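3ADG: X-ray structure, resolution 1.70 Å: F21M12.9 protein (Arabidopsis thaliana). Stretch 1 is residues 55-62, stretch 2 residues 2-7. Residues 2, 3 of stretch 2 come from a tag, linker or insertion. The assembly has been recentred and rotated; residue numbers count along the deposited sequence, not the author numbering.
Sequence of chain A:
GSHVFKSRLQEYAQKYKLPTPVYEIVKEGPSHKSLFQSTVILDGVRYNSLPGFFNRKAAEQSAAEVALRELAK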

# COMPACT_ATOMS: atom_id res chain seq x y z
N ASN A 55 -12.03 -1.14 -3.20
CA ASN A 55 -11.48 -2.48 -3.15
C ASN A 55 -10.05 -2.50 -2.58
O ASN A 55 -9.37 -1.46 -2.51
CB ASN A 55 -11.57 -3.13 -4.54
CG ASN A 55 -10.82 -2.34 -5.59
OD1 ASN A 55 -9.57 -2.38 -5.64
ND2 ASN A 55 -11.54 -1.55 -6.38
N ARG A 56 -9.61 -3.69 -2.16
CA ARG A 56 -8.33 -3.81 -1.48
C ARG A 56 -7.18 -3.40 -2.42
O ARG A 56 -6.27 -2.70 -2.01
CB ARG A 56 -8.15 -5.21 -0.90
CG ARG A 56 -8.13 -6.32 -1.92
CD ARG A 56 -6.71 -6.70 -2.26
NE ARG A 56 -6.63 -8.03 -2.85
CZ ARG A 56 -5.51 -8.59 -3.31
NH1 ARG A 56 -4.34 -7.94 -3.25
NH2 ARG A 56 -5.59 -9.80 -3.84
N LYS A 57 -7.24 -3.82 -3.68
CA LYS A 57 -6.15 -3.53 -4.61
C LYS A 57 -5.93 -2.03 -4.79
O LYS A 57 -4.79 -1.57 -4.80
CB LYS A 57 -6.41 -4.22 -5.95
CG LYS A 57 -6.10 -5.72 -5.89
CD LYS A 57 -6.11 -6.32 -7.23
CE LYS A 57 -5.96 -7.84 -7.12
NZ LYS A 57 -5.86 -8.43 -8.46
N ALA A 58 -7.00 -1.26 -4.93
CA ALA A 58 -6.85 0.19 -5.07
C ALA A 58 -6.18 0.84 -3.82
O ALA A 58 -5.33 1.73 -3.95
CB ALA A 58 -8.22 0.84 -5.36
N ALA A 59 -6.58 0.36 -2.63
CA ALA A 59 -5.99 0.82 -1.36
C ALA A 59 -4.51 0.47 -1.31
O ALA A 59 -3.70 1.32 -0.94
CB ALA A 59 -6.76 0.21 -0.17
N GLU A 60 -4.17 -0.78 -1.65
CA GLU A 60 -2.79 -1.25 -1.59
C GLU A 60 -1.94 -0.42 -2.55
O GLU A 60 -0.84 0.03 -2.18
CB GLU A 60 -2.73 -2.74 -1.93
CG GLU A 60 -3.39 -3.59 -0.84
CD GLU A 60 -3.41 -5.08 -1.20
OE1 GLU A 60 -3.26 -5.40 -2.38
OE2 GLU A 60 -3.55 -5.91 -0.28
N GLN A 61 -2.45 -0.19 -3.76
CA GLN A 61 -1.74 0.64 -4.72
C GLN A 61 -1.48 2.05 -4.16
O GLN A 61 -0.42 2.62 -4.39
CB GLN A 61 -2.46 0.72 -6.04
CG GLN A 61 -2.44 -0.60 -6.77
CD GLN A 61 -1.10 -0.94 -7.42
OE1 GLN A 61 -0.13 -0.14 -7.38
NE2 GLN A 61 -1.03 -2.15 -8.03
N SER A 62 -2.47 2.61 -3.45
CA SER A 62 -2.34 3.95 -2.86
C SER A 62 -1.24 3.96 -1.76
O SER A 62 -0.41 4.89 -1.72
CB SER A 62 -3.70 4.41 -2.32
OG SER A 62 -3.59 5.63 -1.57
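Stretch 2, residues 2-7: SHVFKS

How does the chain begin its path over the helix of stretch 1? It starts with two residues from an expression tag, Ser 2 and His 3, which lie beside the side chain of Gln 61, and from Ser 2 to Ser 7 it runs across the helix of residues 56-62 instead of along it. Ser 2 brings its backbone close: its O is 3.0 Å from Gln 61 CD, while Ser 2 OG sits 3.3 Å from Gln 61 CB. A water extends this contact along the helix, 2.8 Å from Ser 2 OG and donating to Ala 58 O at 2.7 Å. His 3 points its CA-to-CB bond away, so its approach is made by the main chain, with His 3 O 3.3 Å from Gln 61 NE2.

What happens where stretch 2 turns into a helix? Val 4, with phi/psi of -121/4°, occupies the N-cap position, and its CA-to-CB bond points away from stretch 1; the nearest pair is Val 4 C and Gln 61 OE1, at 3.9 Å. From Phe 5 onward the backbone is helical. Here the two main chains come nearest, with Phe 5 CA 5.5 Å from Gln 61 CA. The CA-to-CB bond of Phe 5 points toward stretch 1, and Phe 5 CB lies 3.3 Å from Gln 61 OE1.

Why does Gln 61 fit this helix start so well? The first turn of a helix has amide groups without acceptors from a preceding turn, and Gln 61 reaches one of them from the neighbouring helix. With chi1 and chi2 both m, its side chain bends so that its end comes nearer stretch 2. Lys 6 N donates a hydrogen bond to Gln 61 OE1 at 3.0 Å, with an N-H...acceptor angle of 153°. Phe 5 N is also 3.0 Å from Gln 61 OE1, so the carbonyl oxygen sits close to two successive amides.

Where does the side chain of Lys 6 go? Its CA-to-CB bond points sideways, but the chain runs on over stretch 1 to an acidic partner, with a p value at chi3 between t values at chi2 and chi4. On the way, Lys 6 CD passes 3.6 Å from Gln 61 NE2. Lys 6 NZ then forms a salt bridge with Glu 60 OE1 at 2.6 Å. The same Glu 60 OE1 accepts from Arg 56 NH1 at 2.9 Å, one turn earlier in its own helix. This shared carboxylate oxygen draws two positive groups together, leaving Arg 56 NH1 3.6 Å from Lys 6 NZ. Ser 7, the next residue, makes no close contact with stretch 1.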

# COMPACT_ATOMS: atom_id res chain seq x y z
N SER A 2 -4.82 1.82 -9.69
CA SER A 2 -3.62 2.47 -10.29
C SER A 2 -2.59 1.41 -10.59
O SER A 2 -2.30 0.58 -9.73
CB SER A 2 -3.04 3.47 -9.31
OG SER A 2 -3.52 3.20 -8.01
N HIS A 3 -2.03 1.43 -11.79
CA HIS A 3 -1.43 0.21 -12.29
C HIS A 3 -0.19 -0.29 -11.53
O HIS A 3 -0.15 -1.48 -11.19
CB HIS A 3 -1.16 0.27 -13.81
CG HIS A 3 -2.30 0.81 -14.61
ND1 HIS A 3 -3.62 0.64 -14.25
CD2 HIS A 3 -2.32 1.49 -15.78
CE1 HIS A 3 -4.40 1.22 -15.15
NE2 HIS A 3 -3.64 1.74 -16.09
N VAL A 4 0.79 0.57 -11.27
CA VAL A 4 2.16 0.06 -11.14
C VAL A 4 2.92 0.28 -9.81
O VAL A 4 4.07 -0.11 -9.70
CB VAL A 4 3.03 0.48 -12.42
CG1 VAL A 4 3.25 1.98 -12.46
CG2 VAL A 4 4.36 -0.29 -12.49
N PHE A 5 2.28 0.86 -8.79
CA PHE A 5 2.98 1.21 -7.56
C PHE A 5 3.45 -0.03 -6.78
O PHE A 5 4.61 -0.08 -6.34
CB PHE A 5 2.14 2.15 -6.70
CG PHE A 5 1.72 3.40 -7.42
CD1 PHE A 5 0.37 3.65 -7.63
CD2 PHE A 5 2.69 4.32 -7.90
CE1 PHE A 5 -0.05 4.84 -8.30
CE2 PHE A 5 2.29 5.49 -8.60
CZ PHE A 5 0.92 5.75 -8.79
N LYS A 6 2.59 -1.05 -6.66
CA LYS A 6 3.00 -2.26 -5.91
C LYS A 6 4.24 -2.92 -6.51
O LYS A 6 5.19 -3.20 -5.80
CB LYS A 6 1.87 -3.29 -5.80
CG LYS A 6 0.70 -2.83 -4.91
CD LYS A 6 -0.43 -3.87 -4.94
CE LYS A 6 -0.22 -5.07 -4.00
NZ LYS A 6 -1.42 -6.05 -4.10
N SER A 7 4.22 -3.14 -7.82
CA SER A 7 5.40 -3.73 -8.46
C SER A 7 6.68 -2.85 -8.31
O SER A 7 7.78 -3.38 -8.08
CB SER A 7 5.12 -4.14 -9.91
OG SER A 7 4.70 -3.04 -10.68
O HOH W 1 -5.37 3.56 -5.90